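Local atomic coordinates of TRAP dicarboxylate transporter-DctP subunit (Rhodobacter sphaeroides, PDB entry 4PE3), a protein that probably binds a small organic solute, likely an organic acid, in the periplasm and delivers it to a TRAP-type membrane transporter. Residues 102-110 against 319-330. Sequence-based numbering, arbitrary orientation.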
# COMPACT_ATOMS: atom_id res chain seq x y z
N ARG A 102 -16.47 5.85 3.24
CA ARG A 102 -17.28 5.25 4.30
C ARG A 102 -16.86 5.73 5.67
O ARG A 102 -17.70 5.92 6.54
CB ARG A 102 -17.17 3.72 4.28
CG ARG A 102 -17.61 3.10 2.97
CD ARG A 102 -17.65 1.59 3.06
NE ARG A 102 -18.05 1.01 1.78
CZ ARG A 102 -18.71 -0.13 1.62
NH1 ARG A 102 -19.06 -0.86 2.67
NH2 ARG A 102 -19.02 -0.54 0.40
N ASP A 103 -15.56 5.87 5.86
CA ASP A 103 -14.99 6.32 7.12
C ASP A 103 -13.55 6.72 6.86
O ASP A 103 -12.81 5.98 6.21
CB ASP A 103 -15.02 5.20 8.16
CG ASP A 103 -14.74 5.70 9.56
OD1 ASP A 103 -13.63 6.20 9.84
OD2 ASP A 103 -15.64 5.59 10.42
N PRO A 104 -13.14 7.90 7.36
CA PRO A 104 -11.74 8.29 7.07
C PRO A 104 -10.71 7.29 7.59
O PRO A 104 -9.56 7.30 7.15
CB PRO A 104 -11.57 9.64 7.77
CG PRO A 104 -12.93 10.04 8.29
CD PRO A 104 -13.85 8.86 8.22
N ALA A 105 -11.09 6.44 8.53
CA ALA A 105 -10.19 5.40 9.03
C ALA A 105 -9.67 4.53 7.90
O ALA A 105 -8.55 4.02 7.95
CB ALA A 105 -10.89 4.54 10.07
N PHE A 106 -10.51 4.30 6.89
CA PHE A 106 -10.11 3.45 5.78
C PHE A 106 -8.92 4.04 5.04
O PHE A 106 -7.99 3.31 4.68
CB PHE A 106 -11.29 3.21 4.82
CG PHE A 106 -12.31 2.21 5.32
CD1 PHE A 106 -12.03 0.85 5.32
CD2 PHE A 106 -13.55 2.63 5.81
CE1 PHE A 106 -12.96 -0.07 5.78
CE2 PHE A 106 -14.47 1.72 6.26
CZ PHE A 106 -14.18 0.37 6.24
N GLY A 107 -8.96 5.35 4.80
CA GLY A 107 -7.88 6.03 4.10
C GLY A 107 -6.60 5.99 4.92
O GLY A 107 -5.49 5.77 4.39
N LEU A 108 -6.75 6.23 6.22
CA LEU A 108 -5.59 6.29 7.09
C LEU A 108 -4.89 4.93 7.25
O LEU A 108 -3.67 4.83 7.12
CB LEU A 108 -5.95 6.89 8.46
CG LEU A 108 -4.78 6.98 9.43
CD1 LEU A 108 -3.71 7.93 8.91
CD2 LEU A 108 -5.25 7.41 10.82
N ILE A 109 -5.65 3.87 7.51
CA ILE A 109 -5.02 2.57 7.66
C ILE A 109 -4.47 2.05 6.31
O ILE A 109 -3.47 1.33 6.28
CB ILE A 109 -5.99 1.51 8.26
CG1 ILE A 109 -5.18 0.35 8.82
CG2 ILE A 109 -7.05 1.04 7.23
CD1 ILE A 109 -6.02 -0.64 9.61
N ALA A 110 -5.09 2.45 5.21
CA ALA A 110 -4.71 1.92 3.91
C ALA A 110 -3.36 2.46 3.47
O ALA A 110 -2.59 1.80 2.77
CB ALA A 110 -5.76 2.26 2.87
N VAL A 319 -6.46 13.57 10.78
CA VAL A 319 -7.39 12.60 10.25
C VAL A 319 -8.04 11.84 11.41
O VAL A 319 -9.23 11.52 11.35
CB VAL A 319 -6.69 11.63 9.29
CG1 VAL A 319 -7.66 10.55 8.81
CG2 VAL A 319 -6.10 12.40 8.10
N ALA A 320 -7.25 11.54 12.43
CA ALA A 320 -7.74 10.83 13.62
C ALA A 320 -8.94 11.55 14.23
O ALA A 320 -9.83 10.89 14.74
CB ALA A 320 -6.62 10.70 14.65
N GLY A 321 -8.95 12.87 14.19
CA GLY A 321 -10.04 13.63 14.80
C GLY A 321 -11.34 13.58 14.02
O GLY A 321 -12.37 14.07 14.50
N GLN A 322 -11.33 12.98 12.82
CA GLN A 322 -12.48 13.01 11.92
C GLN A 322 -13.48 11.87 12.18
O GLN A 322 -14.61 11.94 11.70
CB GLN A 322 -12.03 12.98 10.46
CG GLN A 322 -11.14 14.17 10.08
CD GLN A 322 -10.70 14.14 8.63
OE1 GLN A 322 -10.97 13.19 7.91
NE2 GLN A 322 -10.01 15.19 8.20
N SER A 323 -13.07 10.84 12.91
CA SER A 323 -14.00 9.75 13.26
C SER A 323 -13.45 8.91 14.39
O SER A 323 -12.25 8.89 14.64
CB SER A 323 -14.25 8.82 12.07
OG SER A 323 -13.23 7.84 11.95
N GLU A 324 -14.33 8.20 15.09
CA GLU A 324 -13.89 7.36 16.19
C GLU A 324 -12.93 6.29 15.72
O GLU A 324 -11.90 6.05 16.36
CB GLU A 324 -15.09 6.70 16.86
CG GLU A 324 -14.75 6.10 18.21
CD GLU A 324 -15.99 5.79 19.01
OE1 GLU A 324 -16.53 4.67 18.85
OE2 GLU A 324 -16.43 6.66 19.78
N MSE A 325 -13.25 5.63 14.61
CA MSE A 325 -12.38 4.58 14.11
C MSE A 325 -11.04 5.13 13.61
O MSE A 325 -10.01 4.46 13.72
CB MSE A 325 -13.06 3.79 12.99
CG MSE A 325 -14.04 2.75 13.45
SE MSE A 325 -13.27 1.56 14.78
CE MSE A 325 -11.93 0.69 13.77
N ALA A 326 -11.03 6.34 13.07
CA ALA A 326 -9.77 6.92 12.63
C ALA A 326 -8.85 7.16 13.83
O ALA A 326 -7.65 6.90 13.75
CB ALA A 326 -9.99 8.21 11.85
N GLN A 327 -9.42 7.60 14.94
CA GLN A 327 -8.64 7.79 16.14
C GLN A 327 -8.08 6.46 16.65
O GLN A 327 -6.93 6.38 17.09
CB GLN A 327 -9.48 8.45 17.23
CG GLN A 327 -8.72 8.68 18.51
CD GLN A 327 -7.69 9.77 18.40
OE1 GLN A 327 -7.99 10.89 17.95
NE2 GLN A 327 -6.46 9.46 18.78
N LYS A 328 -8.88 5.40 16.55
CA LYS A 328 -8.42 4.09 16.96
C LYS A 328 -7.28 3.58 16.05
O LYS A 328 -6.33 2.98 16.54
CB LYS A 328 -9.58 3.10 16.94
CG LYS A 328 -9.28 1.79 17.65
CD LYS A 328 -10.57 1.10 18.08
CE LYS A 328 -10.31 -0.15 18.90
NZ LYS A 328 -11.36 -1.18 18.69
N VAL A 329 -7.42 3.77 14.74
CA VAL A 329 -6.32 3.45 13.83
C VAL A 329 -5.06 4.24 14.22
O VAL A 329 -3.97 3.67 14.38
CB VAL A 329 -6.70 3.73 12.36
CG1 VAL A 329 -5.45 3.64 11.47
CG2 VAL A 329 -7.80 2.77 11.89
N TYR A 330 -5.21 5.55 14.39
CA TYR A 330 -4.09 6.41 14.80
C TYR A 330 -3.44 5.91 16.08
O TYR A 330 -2.22 5.79 16.15
CB TYR A 330 -4.56 7.84 14.97
CG TYR A 330 -3.52 8.76 15.54
CD1 TYR A 330 -3.38 8.92 16.92
CD2 TYR A 330 -2.65 9.48 14.73
CE1 TYR A 330 -2.41 9.77 17.47
CE2 TYR A 330 -1.69 10.33 15.26
CZ TYR A 330 -1.58 10.47 16.63
OH TYR A 330 -0.64 11.33 17.12
O HOH W 1 -15.83 5.78 13.17
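Asp-103 and Ser-323 meet where helix 104-110 and the first turns of helix 324-339 begin side by side; the axes of 104-110 and 324-330 run nearly parallel at 19° and approach to 8.1 Å, and Ala-105 and Ala-326 bring the backbones nearest. The pair illustrates how two helix N-caps can be coupled, here joining parts of a solute-binding fold 209 residues apart. Each cap serves its own helix: Asp-103 OD1 accepts from Ala-105 N through its anti lone pair (2.9 Å, 165°), and Ser-323 OG accepts from Ala-326 N. Ser-323 OG then donates to Asp-103 OD1 at 2.7 Å, on the syn side and slightly out of the carboxylate plane, so two donors grip one oxygen. With an alanine at Asp-103, Ala-105 N would probably lose its cap and the Ser-323 hydroxyl its acceptor. Just past the caps, Ala-105 CB presses on the first turn of the other helix, 3.5 Å from Ala-326 N. Leu-108 enters as a knob among Val-319, Ala-326, Val-329 and Tyr-330, its CD2 lying 3.8 Å from Val-329 CG1; Trp-316 also touches this leucine. Beside the two caps, one water donates to Asp-103 OD2 at 2.8 Å and accepts from Met-325 N.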